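Local coordinates for serine-rich secreted cell wall anchored (LPXTG-motif ) protein (PDB 5NXK) that probably acts as a bacterial surface adhesin, a cell-wall-attached beta-solenoid that helps its gut bacterium adhere within the host, at residues T29-I34 with N53-D58; G59-N64 with Y87-M92; K71-I76 with V97-Y102; T111-K116 with T161-S166. All blocks are in the same frame, centred on the assembly; numbering follows the deposited sequence.

Interaction 1: T29-I34 with N53-D58; sequences TLNNAI and NALNSD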
loop_
_atom_site.group_PDB
_atom_site.type_symbol
_atom_site.label_atom_id
_atom_site.label_comp_id
_atom_site.label_asym_id
_atom_site.label_seq_id
_atom_site.Cartn_x
_atom_site.Cartn_y
_atom_site.Cartn_z
ATOM N N THR A 29 7.584 17.030 12.727
ATOM C CA THR A 29 6.909 17.613 11.575
ATOM C C THR A 29 7.911 17.911 10.466
ATOM O O THR A 29 8.897 18.622 10.679
ATOM C CB THR A 29 6.169 18.904 11.941
ATOM O OG1 THR A 29 5.172 18.620 12.927
ATOM C CG2 THR A 29 5.500 19.495 10.708
ATOM N N LEU A 30 7.639 17.380 9.278
ATOM C CA LEU A 30 8.508 17.575 8.126
ATOM C C LEU A 30 7.946 18.627 7.173
ATOM O O LEU A 30 6.879 18.433 6.578
ATOM C CB LEU A 30 8.711 16.253 7.369
ATOM C CG LEU A 30 9.154 15.031 8.177
ATOM C CD1 LEU A 30 9.221 13.794 7.286
ATOM C CD2 LEU A 30 10.491 15.289 8.843
ATOM N N ASN A 31 8.665 19.736 7.026
ATOM C CA ASN A 31 8.290 20.768 6.065
ATOM C C ASN A 31 8.855 20.461 4.681
ATOM O O ASN A 31 8.413 21.011 3.666
ATOM C CB ASN A 31 8.771 22.136 6.543
ATOM C CG ASN A 31 8.152 22.534 7.873
ATOM O OD1 ASN A 31 8.847 22.660 8.880
ATOM N ND2 ASN A 31 6.835 22.705 7.887
ATOM N N ASN A 32 9.818 19.550 4.645
ATOM C CA ASN A 32 10.422 19.141 3.389
ATOM C C ASN A 32 10.404 17.622 3.249
ATOM O O ASN A 32 10.340 16.909 4.249
ATOM C CB ASN A 32 11.859 19.650 3.332
ATOM C CG ASN A 32 11.938 21.154 3.415
ATOM O OD1 ASN A 32 11.607 21.858 2.465
ATOM N ND2 ASN A 32 12.328 21.659 4.584
ATOM N N ALA A 33 10.456 17.128 2.016
ATOM C CA ALA A 33 10.647 15.701 1.787
ATOM C C ALA A 33 12.100 15.347 2.084
ATOM O O ALA A 33 12.994 16.154 1.850
ATOM C CB ALA A 33 10.284 15.314 0.351
ATOM N N ILE A 34 12.330 14.145 2.595
ATOM C CA ILE A 34 13.685 13.651 2.825
ATOM C C ILE A 34 14.019 12.588 1.781
ATOM O O ILE A 34 13.312 11.593 1.679
ATOM C CB ILE A 34 13.831 13.038 4.229
ATOM C CG1 ILE A 34 13.672 14.104 5.312
ATOM C CG2 ILE A 34 15.176 12.353 4.372
ATOM C CD1 ILE A 34 13.578 13.519 6.711
ATOM N N ASN A 53 4.774 13.883 10.720
ATOM C CA ASN A 53 3.792 14.546 9.876
ATOM C C ASN A 53 4.468 15.201 8.662
ATOM O O ASN A 53 5.136 16.235 8.782
ATOM C CB ASN A 53 3.011 15.567 10.707
ATOM C CG ASN A 53 1.972 16.322 9.899
ATOM O OD1 ASN A 53 1.571 15.897 8.815
ATOM N ND2 ASN A 53 1.519 17.455 10.436
ATOM N N ALA A 54 4.296 14.583 7.498
ATOM C CA ALA A 54 4.928 15.050 6.270
ATOM C C ALA A 54 4.021 16.060 5.579
ATOM O O ALA A 54 3.040 15.693 4.920
ATOM C CB ALA A 54 5.234 13.883 5.340
ATOM N N LEU A 55 4.344 17.337 5.756
ATOM C CA LEU A 55 3.466 18.411 5.315
ATOM C C LEU A 55 3.689 18.803 3.865
ATOM O O LEU A 55 2.841 19.459 3.262
ATOM C CB LEU A 55 3.636 19.635 6.203
ATOM C CG LEU A 55 2.963 19.504 7.566
ATOM C CD1 LEU A 55 3.156 20.782 8.359
ATOM C CD2 LEU A 55 1.484 19.168 7.405
ATOM N N ASN A 56 4.838 18.431 3.315
ATOM C CA ASN A 56 5.196 18.868 1.977
ATOM C C ASN A 56 4.597 18.006 0.866
ATOM O O ASN A 56 4.771 16.785 0.846
ATOM C CB ASN A 56 6.719 18.900 1.840
ATOM C CG ASN A 56 7.187 19.809 0.721
ATOM O OD1 ASN A 56 6.440 20.665 0.244
ATOM N ND2 ASN A 56 8.434 19.630 0.299
ATOM N N SER A 57 3.918 18.667 -0.071
ATOM C CA SER A 57 3.345 18.017 -1.256
ATOM C C SER A 57 4.401 17.258 -2.067
ATOM O O SER A 57 4.081 16.374 -2.869
ATOM C CB SER A 57 2.630 19.053 -2.137
ATOM O OG SER A 57 3.552 19.942 -2.747
ATOM N N ASP A 58 5.662 17.622 -1.866
ATOM C CA ASP A 58 6.775 16.920 -2.494
ATOM C C ASP A 58 6.891 15.479 -2.008
ATOM O O ASP A 58 7.365 14.612 -2.739
ATOM C CB ASP A 58 8.092 17.659 -2.229
ATOM C CG ASP A 58 8.105 19.055 -2.817
ATOM O OD1 ASP A 58 7.300 19.321 -3.737
ATOM O OD2 ASP A 58 8.928 19.883 -2.364
HETATM O O HOH W 1 2.463 18.569 13.018
HETATM O O HOH W 2 6.951 16.567 3.970
#
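Two parallel strand ends meet here and then turn a corner side by side. Leu30 grips the neighbouring coil with both backbone groups: its N donates to Asn53 O at 2.8 Å, arriving from above the carbonyl plane, and its O takes the N-H of Leu55 almost along the C=O axis. Thr29 and Asn53 lie on one face of the sheet. With chi1 at -61°, Thr29 sets OG1 beside its backbone N, where it shares a water with Asn53 ND2, while CG2, anti to the N, meets Leu55 CD1 at 3.6 Å. Asn53 OD1 is bonded to Tyr138 OH. On the other face Leu30, buried against Leu10 of helix 7-14, brings CD1 to 4.4 Å from Ala54 CB, a small methyl suited to the buried face. Past the strands, Asn56 CB, placed by the backbone, lies 3.3 Å from Asn31 O; with CG anti to the backbone N (chi1 -158°), ND2 reaches Asp58 OD2 at 2.7 Å, above the carboxylate plane. A second water accepts from Asn56 N and may donate to Leu30 O. Ala33 CB then rests on Asp58 CB, 4.1 Å away. Such corners, stacked coil on coil, are typical of the right-handed parallel beta-helix of pectate lyase-like proteins.

Interaction 2: G59-N64 with Y87-M92; sequences GGIILN and YGFVNM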
loop_
_atom_site.group_PDB
_atom_site.type_symbol
_atom_site.label_atom_id
_atom_site.label_comp_id
_atom_site.label_asym_id
_atom_site.label_seq_id
_atom_site.Cartn_x
_atom_site.Cartn_y
_atom_site.Cartn_z
ATOM N N GLY A 59 6.484 15.238 -0.766
ATOM C CA GLY A 59 6.569 13.910 -0.180
ATOM C C GLY A 59 7.051 13.916 1.264
ATOM O O GLY A 59 7.316 14.974 1.831
ATOM N N GLY A 60 7.129 12.735 1.870
ATOM C CA GLY A 60 7.651 12.590 3.224
ATOM C C GLY A 60 9.044 11.997 3.160
ATOM O O GLY A 60 10.057 12.694 3.286
ATOM N N ILE A 61 9.098 10.687 2.979
ATOM C CA ILE A 61 10.356 10.017 2.682
ATOM C C ILE A 61 10.341 9.564 1.229
ATOM O O ILE A 61 9.410 8.889 0.797
ATOM C CB ILE A 61 10.588 8.820 3.613
ATOM C CG1 ILE A 61 10.705 9.308 5.053
ATOM C CG2 ILE A 61 11.825 8.030 3.184
ATOM C CD1 ILE A 61 10.823 8.205 6.072
ATOM N N ILE A 62 11.368 9.945 0.475
ATOM C CA ILE A 62 11.498 9.521 -0.904
ATOM C C ILE A 62 12.686 8.583 -1.083
ATOM O O ILE A 62 13.821 8.982 -0.881
ATOM C CB ILE A 62 11.678 10.716 -1.847
ATOM C CG1 ILE A 62 10.597 11.775 -1.586
ATOM C CG2 ILE A 62 11.720 10.241 -3.303
ATOM C CD1 ILE A 62 10.698 12.992 -2.475
ATOM N N LEU A 63 12.408 7.343 -1.469
ATOM C CA LEU A 63 13.439 6.366 -1.815
ATOM C C LEU A 63 13.766 6.616 -3.276
ATOM O O LEU A 63 12.869 6.613 -4.123
ATOM C CB LEU A 63 12.943 4.935 -1.595
ATOM C CG LEU A 63 12.295 4.641 -0.230
ATOM C CD1 LEU A 63 11.905 3.165 -0.099
ATOM C CD2 LEU A 63 13.191 5.067 0.925
ATOM N N ASN A 64 15.028 6.880 -3.586
ATOM C CA ASN A 64 15.354 7.313 -4.939
ATOM C C ASN A 64 16.741 6.889 -5.425
ATOM O O ASN A 64 17.435 7.674 -6.070
ATOM C CB ASN A 64 15.205 8.839 -5.023
ATOM C CG ASN A 64 14.831 9.319 -6.417
ATOM O OD1 ASN A 64 14.699 8.529 -7.355
ATOM N ND2 ASN A 64 14.627 10.625 -6.551
ATOM N N TYR A 87 2.065 11.579 -3.414
ATOM C CA TYR A 87 3.082 10.528 -3.571
ATOM C C TYR A 87 3.408 9.792 -2.267
ATOM O O TYR A 87 4.436 9.129 -2.167
ATOM C CB TYR A 87 4.365 11.102 -4.198
ATOM C CG TYR A 87 4.095 11.631 -5.590
ATOM C CD1 TYR A 87 3.713 10.763 -6.599
ATOM C CD2 TYR A 87 4.154 12.997 -5.880
ATOM C CE1 TYR A 87 3.433 11.219 -7.873
ATOM C CE2 TYR A 87 3.869 13.467 -7.154
ATOM C CZ TYR A 87 3.509 12.571 -8.144
ATOM O OH TYR A 87 3.221 12.995 -9.419
ATOM N N GLY A 88 2.511 9.891 -1.290
ATOM C CA GLY A 88 2.567 9.041 -0.110
ATOM C C GLY A 88 3.502 9.534 0.969
ATOM O O GLY A 88 4.296 10.449 0.730
ATOM N N PHE A 89 3.392 8.948 2.162
ATOM C CA PHE A 89 4.375 9.187 3.205
ATOM C C PHE A 89 5.700 8.658 2.740
ATOM O O PHE A 89 6.727 9.326 2.878
ATOM C CB PHE A 89 4.004 8.527 4.534
ATOM C CG PHE A 89 4.964 8.870 5.648
ATOM C CD1 PHE A 89 4.856 10.088 6.327
ATOM C CD2 PHE A 89 5.985 8.001 6.002
ATOM C CE1 PHE A 89 5.757 10.424 7.346
ATOM C CE2 PHE A 89 6.884 8.328 7.019
ATOM C CZ PHE A 89 6.771 9.537 7.691
ATOM N N VAL A 90 5.682 7.436 2.212
ATOM C CA VAL A 90 6.842 6.910 1.503
ATOM C C VAL A 90 6.565 6.820 0.006
ATOM O O VAL A 90 5.523 6.306 -0.450
ATOM C CB VAL A 90 7.279 5.526 1.992
ATOM C CG1 VAL A 90 8.632 5.177 1.362
ATOM C CG2 VAL A 90 7.386 5.509 3.511
ATOM N N ASN A 91 7.531 7.344 -0.737
ATOM C CA ASN A 91 7.530 7.361 -2.184
ATOM C C ASN A 91 8.658 6.449 -2.617
ATOM O O ASN A 91 9.822 6.794 -2.484
ATOM C CB ASN A 91 7.723 8.793 -2.706
ATOM C CG ASN A 91 7.921 8.863 -4.215
ATOM O OD1 ASN A 91 8.091 7.846 -4.887
ATOM N ND2 ASN A 91 7.900 10.083 -4.755
ATOM N N MET A 92 8.287 5.288 -3.141
ATOM C CA MET A 92 9.207 4.213 -3.487
ATOM C C MET A 92 9.656 4.435 -4.915
ATOM O O MET A 92 9.139 3.812 -5.845
ATOM C CB MET A 92 8.500 2.861 -3.322
ATOM C CG MET A 92 7.996 2.641 -1.890
ATOM S SD MET A 92 6.957 1.161 -1.659
ATOM C CE MET A 92 8.217 -0.099 -1.742
HETATM O O HOH W 3 6.911 10.816 -0.329
#
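Ile61, Leu63, Val90 and Met92 turn to one face of this pair of short parallel strands, and Ile62 and Asn91 occupy the other. Phe89, just before strand 90-92, brings its ring back alongside Ile61: carried anti to the backbone N (chi1 -175°), it sets CE2 4.1 Å from Ile61 CD1. Leu63 crosses Val90 obliquely, its CG 4.0 Å from Val90 CG1, and its CD1 meets Met92 CG. Branched and flexible apolar residues suit this face because it is the interior of a parallel beta-helix, where strand 97-102 also presses on Val90 and Met92. Across the sheet, Ile62 CG2 lies alongside the Asn91 amide, 4.1 Å from ND2, while Asn91 OD1 turns to Ser93 OG. Backbone bonds fix the register: Ile61 N to Phe89 O at 2.7 Å, Asn91 N to Ile61 O and Leu63 N to Asn91 O, each nearly along the C=O axis. Before the strands the chain needs glycine: at Gly60 a CB would collide with Phe89 O, and Gly59 has a positive phi, 138°, that would jam one against the preceding carbonyl. A water bridges this corner, accepting from Gly60 N and donating to Gly88 O at 2.8 Å.

Interaction 3: K71-I76 with V97-Y102; sequences KIDLTI and VDTVTY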
loop_
_atom_site.group_PDB
_atom_site.type_symbol
_atom_site.label_atom_id
_atom_site.label_comp_id
_atom_site.label_asym_id
_atom_site.label_seq_id
_atom_site.Cartn_x
_atom_site.Cartn_y
_atom_site.Cartn_z
ATOM N N LYS A 71 19.422 -1.843 -3.058
ATOM C CA LYS A 71 18.175 -2.238 -2.404
ATOM C C LYS A 71 17.941 -1.446 -1.119
ATOM O O LYS A 71 18.815 -1.391 -0.255
ATOM C CB LYS A 71 18.219 -3.738 -2.099
ATOM C CG LYS A 71 17.137 -4.265 -1.172
ATOM C CD LYS A 71 17.232 -5.792 -1.095
ATOM C CE LYS A 71 16.395 -6.375 0.034
ATOM N NZ LYS A 71 14.981 -5.940 -0.019
ATOM N N ILE A 72 16.761 -0.838 -0.985
ATOM C CA ILE A 72 16.409 -0.190 0.287
ATOM C C ILE A 72 15.319 -0.941 1.013
ATOM O O ILE A 72 14.242 -1.175 0.465
ATOM C CB ILE A 72 15.937 1.267 0.106
ATOM C CG1 ILE A 72 17.096 2.173 -0.304
ATOM C CG2 ILE A 72 15.357 1.822 1.409
ATOM C CD1 ILE A 72 16.624 3.504 -0.851
ATOM N N ASP A 73 15.610 -1.321 2.245
ATOM C CA ASP A 73 14.626 -1.920 3.121
ATOM C C ASP A 73 14.338 -0.914 4.245
ATOM O O ASP A 73 15.235 -0.581 5.020
ATOM C CB ASP A 73 15.138 -3.249 3.670
ATOM C CG ASP A 73 14.013 -4.173 4.095
ATOM O OD1 ASP A 73 13.387 -3.912 5.146
ATOM O OD2 ASP A 73 13.759 -5.167 3.377
ATOM N N LEU A 74 13.120 -0.373 4.278
ATOM C CA LEU A 74 12.729 0.634 5.275
ATOM C C LEU A 74 11.631 0.077 6.156
ATOM O O LEU A 74 10.582 -0.305 5.654
ATOM C CB LEU A 74 12.251 1.921 4.598
ATOM C CG LEU A 74 11.650 3.001 5.510
ATOM C CD1 LEU A 74 12.672 3.520 6.525
ATOM C CD2 LEU A 74 11.103 4.145 4.678
ATOM N N THR A 75 11.874 0.005 7.458
ATOM C CA THR A 75 10.862 -0.435 8.412
ATOM C C THR A 75 10.468 0.707 9.355
ATOM O O THR A 75 11.334 1.396 9.882
ATOM C CB THR A 75 11.385 -1.652 9.212
ATOM O OG1 THR A 75 11.600 -2.745 8.309
ATOM C CG2 THR A 75 10.403 -2.094 10.253
ATOM N N ILE A 76 9.167 0.930 9.533
ATOM C CA ILE A 76 8.673 1.873 10.529
ATOM C C ILE A 76 7.782 1.126 11.518
ATOM O O ILE A 76 6.865 0.404 11.102
ATOM C CB ILE A 76 7.894 3.033 9.887
ATOM C CG1 ILE A 76 8.770 3.744 8.843
ATOM C CG2 ILE A 76 7.416 4.003 10.955
ATOM C CD1 ILE A 76 8.107 4.938 8.170
ATOM N N VAL A 97 15.232 -2.221 -6.164
ATOM C CA VAL A 97 14.302 -2.777 -5.184
ATOM C C VAL A 97 14.093 -1.861 -3.966
ATOM O O VAL A 97 15.064 -1.457 -3.308
ATOM C CB VAL A 97 14.798 -4.165 -4.690
ATOM C CG1 VAL A 97 13.902 -4.699 -3.571
ATOM C CG2 VAL A 97 14.861 -5.154 -5.855
ATOM N N ASP A 98 12.823 -1.549 -3.683
ATOM C CA ASP A 98 12.402 -0.871 -2.453
ATOM C C ASP A 98 11.410 -1.768 -1.730
ATOM O O ASP A 98 10.448 -2.254 -2.335
ATOM C CB ASP A 98 11.699 0.461 -2.721
ATOM C CG ASP A 98 12.604 1.506 -3.318
ATOM O OD1 ASP A 98 13.776 1.600 -2.904
ATOM O OD2 ASP A 98 12.122 2.234 -4.207
ATOM N N THR A 99 11.629 -1.957 -0.442
ATOM C CA THR A 99 10.714 -2.699 0.404
ATOM C C THR A 99 10.395 -1.839 1.619
ATOM O O THR A 99 11.306 -1.347 2.270
ATOM C CB THR A 99 11.324 -4.041 0.824
ATOM O OG1 THR A 99 11.577 -4.824 -0.357
ATOM C CG2 THR A 99 10.375 -4.802 1.746
ATOM N N VAL A 100 9.104 -1.625 1.882
ATOM C CA VAL A 100 8.647 -0.840 3.021
ATOM C C VAL A 100 7.822 -1.746 3.933
ATOM O O VAL A 100 6.947 -2.514 3.478
ATOM C CB VAL A 100 7.794 0.380 2.585
ATOM C CG1 VAL A 100 7.215 1.096 3.803
ATOM C CG2 VAL A 100 8.617 1.345 1.709
ATOM N N THR A 101 8.105 -1.678 5.222
ATOM C CA THR A 101 7.375 -2.455 6.203
ATOM C C THR A 101 6.790 -1.531 7.252
ATOM O O THR A 101 7.514 -0.751 7.870
ATOM C CB THR A 101 8.290 -3.499 6.867
ATOM O OG1 THR A 101 8.744 -4.408 5.868
ATOM C CG2 THR A 101 7.546 -4.278 7.957
ATOM N N TYR A 102 5.474 -1.596 7.423
ATOM C CA TYR A 102 4.790 -0.888 8.499
ATOM C C TYR A 102 4.407 -1.897 9.562
ATOM O O TYR A 102 3.655 -2.827 9.288
ATOM C CB TYR A 102 3.523 -0.187 8.007
ATOM C CG TYR A 102 3.702 1.110 7.245
ATOM C CD1 TYR A 102 4.956 1.674 7.039
ATOM C CD2 TYR A 102 2.590 1.770 6.726
ATOM C CE1 TYR A 102 5.094 2.882 6.341
ATOM C CE2 TYR A 102 2.715 2.956 6.033
ATOM C CZ TYR A 102 3.970 3.507 5.843
ATOM O OH TYR A 102 4.069 4.684 5.143
#
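Leu74, paired with Val100, sits at the middle of the buried face of two fully extended parallel strands, flanked there by Ile72 beside Asp98 and Ile76 beside Tyr102. The backbones interlock through five bonds of 2.9 Å, from Ile72 N to Val97 O at one end to Ile76 N to Thr101 O at the other; Leu74 lies at their centre, its N donating to Thr99 O at a nearly straight 174° and its O accepting from Thr101 N. At the C-terminal end of the buried face Ile76 and Tyr102 point the same way, Ile76 CD1 4.1 Å from Tyr102 CE1, and Phe89 packs against both. Asp98 is the odd member of this interior. Its CG lies anti to the carbonyl carbon, which brings OD1 to 3.7 Å from Ile72 CB, and the buried carboxylate is satisfied by Lys122, a salt bridge to OD2, and by Ser94 OG at OD1; these partners probably favour its charged form. Residues stack in register on successive coils of a parallel beta-helix; on the outer face Thr75 and Thr101 form a like pair, and most others there are polar. Thr75 OG1 lies 3.7 Å from Thr101 CB, both residues with CG2 anti to the backbone N. Asp73 OD2 rests at a similar distance from Thr99 CB. Lys71, exposed and extended until a bend at chi4 (54°), folds its NZ back over the sheet to within 3.9 Å of Val97 CG1, and forms a long salt bridge with Asp73 OD2. Beta-branched threonines suit this partly exposed face, and Thr101 OG1 is weakly bonded to Asn125.

Interaction 4: T111-K116 with T161-S166; sequences TLVWSK and TALYVS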
loop_
_atom_site.group_PDB
_atom_site.type_symbol
_atom_site.label_atom_id
_atom_site.label_comp_id
_atom_site.label_asym_id
_atom_site.label_seq_id
_atom_site.Cartn_x
_atom_site.Cartn_y
_atom_site.Cartn_z
ATOM N N THR A 111 -3.253 9.556 -0.624
ATOM C CA THR A 111 -2.460 8.395 -1.031
ATOM C C THR A 111 -1.378 8.196 0.022
ATOM O O THR A 111 -0.601 9.111 0.268
ATOM C CB THR A 111 -1.857 8.601 -2.408
ATOM O OG1 THR A 111 -2.929 8.756 -3.352
ATOM C CG2 THR A 111 -0.960 7.406 -2.809
ATOM N N LEU A 112 -1.331 7.028 0.659
ATOM C CA LEU A 112 -0.438 6.835 1.814
ATOM C C LEU A 112 0.943 6.304 1.445
ATOM O O LEU A 112 1.932 6.578 2.141
ATOM C CB LEU A 112 -1.057 5.901 2.857
ATOM C CG LEU A 112 -2.318 6.307 3.641
ATOM C CD1 LEU A 112 -3.486 6.678 2.750
ATOM C CD2 LEU A 112 -2.705 5.168 4.565
ATOM N N VAL A 113 1.007 5.521 0.377
ATOM C CA VAL A 113 2.277 4.970 -0.119
ATOM C C VAL A 113 2.214 4.955 -1.632
ATOM O O VAL A 113 1.186 4.584 -2.205
ATOM C CB VAL A 113 2.558 3.529 0.389
ATOM C CG1 VAL A 113 3.903 3.019 -0.159
ATOM C CG2 VAL A 113 2.557 3.487 1.903
ATOM N N TRP A 114 3.300 5.365 -2.283
ATOM C CA TRP A 114 3.289 5.425 -3.742
ATOM C C TRP A 114 4.597 4.818 -4.257
ATOM O O TRP A 114 5.571 4.782 -3.530
ATOM C CB TRP A 114 3.105 6.875 -4.214
ATOM C CG TRP A 114 2.979 7.084 -5.695
ATOM C CD1 TRP A 114 1.819 7.175 -6.420
ATOM C CD2 TRP A 114 4.049 7.254 -6.634
ATOM N NE1 TRP A 114 2.105 7.367 -7.758
ATOM C CE2 TRP A 114 3.467 7.433 -7.909
ATOM C CE3 TRP A 114 5.442 7.266 -6.522
ATOM C CZ2 TRP A 114 4.235 7.615 -9.060
ATOM C CZ3 TRP A 114 6.202 7.458 -7.664
ATOM C CH2 TRP A 114 5.598 7.628 -8.914
ATOM N N SER A 115 4.612 4.340 -5.492
ATOM C CA SER A 115 5.813 3.712 -6.040
ATOM C C SER A 115 5.917 3.898 -7.536
ATOM O O SER A 115 4.913 4.129 -8.218
ATOM C CB SER A 115 5.817 2.213 -5.703
ATOM O OG SER A 115 4.807 1.541 -6.441
ATOM N N LYS A 116 7.143 3.810 -8.043
ATOM C CA LYS A 116 7.387 3.691 -9.472
ATOM C C LYS A 116 6.906 2.319 -9.935
ATOM O O LYS A 116 7.154 1.316 -9.266
ATOM C CB LYS A 116 8.877 3.843 -9.790
ATOM C CG LYS A 116 9.378 5.270 -9.982
ATOM C CD LYS A 116 10.909 5.264 -10.080
ATOM C CE LYS A 116 11.486 6.661 -10.268
ATOM N NZ LYS A 116 10.615 7.540 -11.083
ATOM N N THR A 161 -6.280 6.397 -5.600
ATOM C CA THR A 161 -6.060 5.230 -4.768
ATOM C C THR A 161 -5.359 5.569 -3.465
ATOM O O THR A 161 -4.590 6.517 -3.408
ATOM C CB THR A 161 -5.226 4.156 -5.531
ATOM O OG1 THR A 161 -5.103 2.982 -4.726
ATOM C CG2 THR A 161 -3.827 4.695 -5.880
ATOM N N ALA A 162 -5.624 4.780 -2.425
ATOM C CA ALA A 162 -4.957 4.944 -1.127
ATOM C C ALA A 162 -3.541 4.382 -1.125
ATOM O O ALA A 162 -2.672 4.883 -0.421
ATOM C CB ALA A 162 -5.768 4.281 -0.039
ATOM N N LEU A 163 -3.321 3.319 -1.896
ATOM C CA LEU A 163 -2.019 2.652 -1.933
ATOM C C LEU A 163 -1.675 2.320 -3.381
ATOM O O LEU A 163 -2.415 1.594 -4.051
ATOM C CB LEU A 163 -2.030 1.372 -1.086
ATOM C CG LEU A 163 -2.227 1.499 0.426
ATOM C CD1 LEU A 163 -2.437 0.129 1.066
ATOM C CD2 LEU A 163 -1.045 2.211 1.098
ATOM N N TYR A 164 -0.549 2.840 -3.863
ATOM C CA TYR A 164 -0.136 2.589 -5.242
ATOM C C TYR A 164 1.231 1.925 -5.187
ATOM O O TYR A 164 2.271 2.572 -5.340
ATOM C CB TYR A 164 -0.106 3.895 -6.035
ATOM C CG TYR A 164 0.017 3.774 -7.532
ATOM C CD1 TYR A 164 -1.041 3.282 -8.295
ATOM C CD2 TYR A 164 1.177 4.195 -8.196
ATOM C CE1 TYR A 164 -0.949 3.193 -9.666
ATOM C CE2 TYR A 164 1.276 4.117 -9.586
ATOM C CZ TYR A 164 0.208 3.615 -10.309
ATOM O OH TYR A 164 0.268 3.520 -11.679
ATOM N N VAL A 165 1.204 0.616 -4.960
ATOM C CA VAL A 165 2.398 -0.168 -4.699
ATOM C C VAL A 165 2.520 -1.164 -5.833
ATOM O O VAL A 165 1.636 -2.000 -6.030
ATOM C CB VAL A 165 2.315 -0.907 -3.351
ATOM C CG1 VAL A 165 3.551 -1.794 -3.144
ATOM C CG2 VAL A 165 2.134 0.086 -2.201
ATOM N N SER A 166 3.611 -1.083 -6.582
ATOM C CA SER A 166 3.641 -1.767 -7.864
ATOM C C SER A 166 3.475 -3.287 -7.770
ATOM O O SER A 166 2.682 -3.875 -8.518
ATOM C CB SER A 166 4.946 -1.434 -8.590
ATOM O OG SER A 166 4.904 -1.939 -9.911
#
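Trp114 and Tyr164 carry the outer face of this contact, both extended with CG anti to the backbone N and pointing the same way. Tyr164 CD2 lies over one face of the indole, 3.3 Å from Trp114 NE1. The planes are near parallel, 25° apart, but slid so the rings barely overlap, with centroids 5.0 Å apart. Beneath them Tyr164 N donates to Val113 O at 3.0 Å, almost straight at 177°. On the inner face the Leu163 and Val113 side chains cross obliquely, Leu163 CD2 3.9 Å from Val113 CB, and Val113 CG1 meets Val165 CG2 in the apolar core. Ser115 is small enough to fit between the chains: with chi1 at 70°, in the crowded position between N and carbonyl carbon, its OG donates to Tyr164 O at 3.0 Å on a lone pair and accepts weakly from Ser166 N. Strand 113-115 and the short, weakly bonded strand at 163-164 are neighbours in a parallel beta-helix, but 44 residues intervene, so the coil between them is enlarged by an excursion. At the other end Leu112 N binds Ala162 O at 2.8 Å, and Thr111 OG1 donates to Thr161 O nearly along its C=O axis while accepting from Phe150 N. Val113 N is buried without a partner. Further out, Phe150 and Trp114 meet edge-to-face, as do Tyr164 and Trp189, and Ser166 OG is bonded to Leu191 O.

Overall arrangement
The contacts follow the axis of one solenoid and share its walls. Interaction 1 runs into interaction 2 where Ile34 N meets Gly60 O at 2.8 Å, probably a hydrogen bond, their centres about 10 Å apart. Interactions 2 and 4 belong to the same sheet, strand 90-92 lying beside 113-115, with Met92 N 2.8 Å from Trp114 O. Interaction 3 faces interaction 2 across the core: Met92 SD touches Val100 CG2 at 3.8 Å, and Phe89 CE2 reaches Ile76 CD1. Their segments alternate along the chain, as successive coils demand. Tyr102 OH joins interaction 3 to Val113 of interaction 4, whereas interactions 1 and 3, centres about 19 Å apart, do not touch.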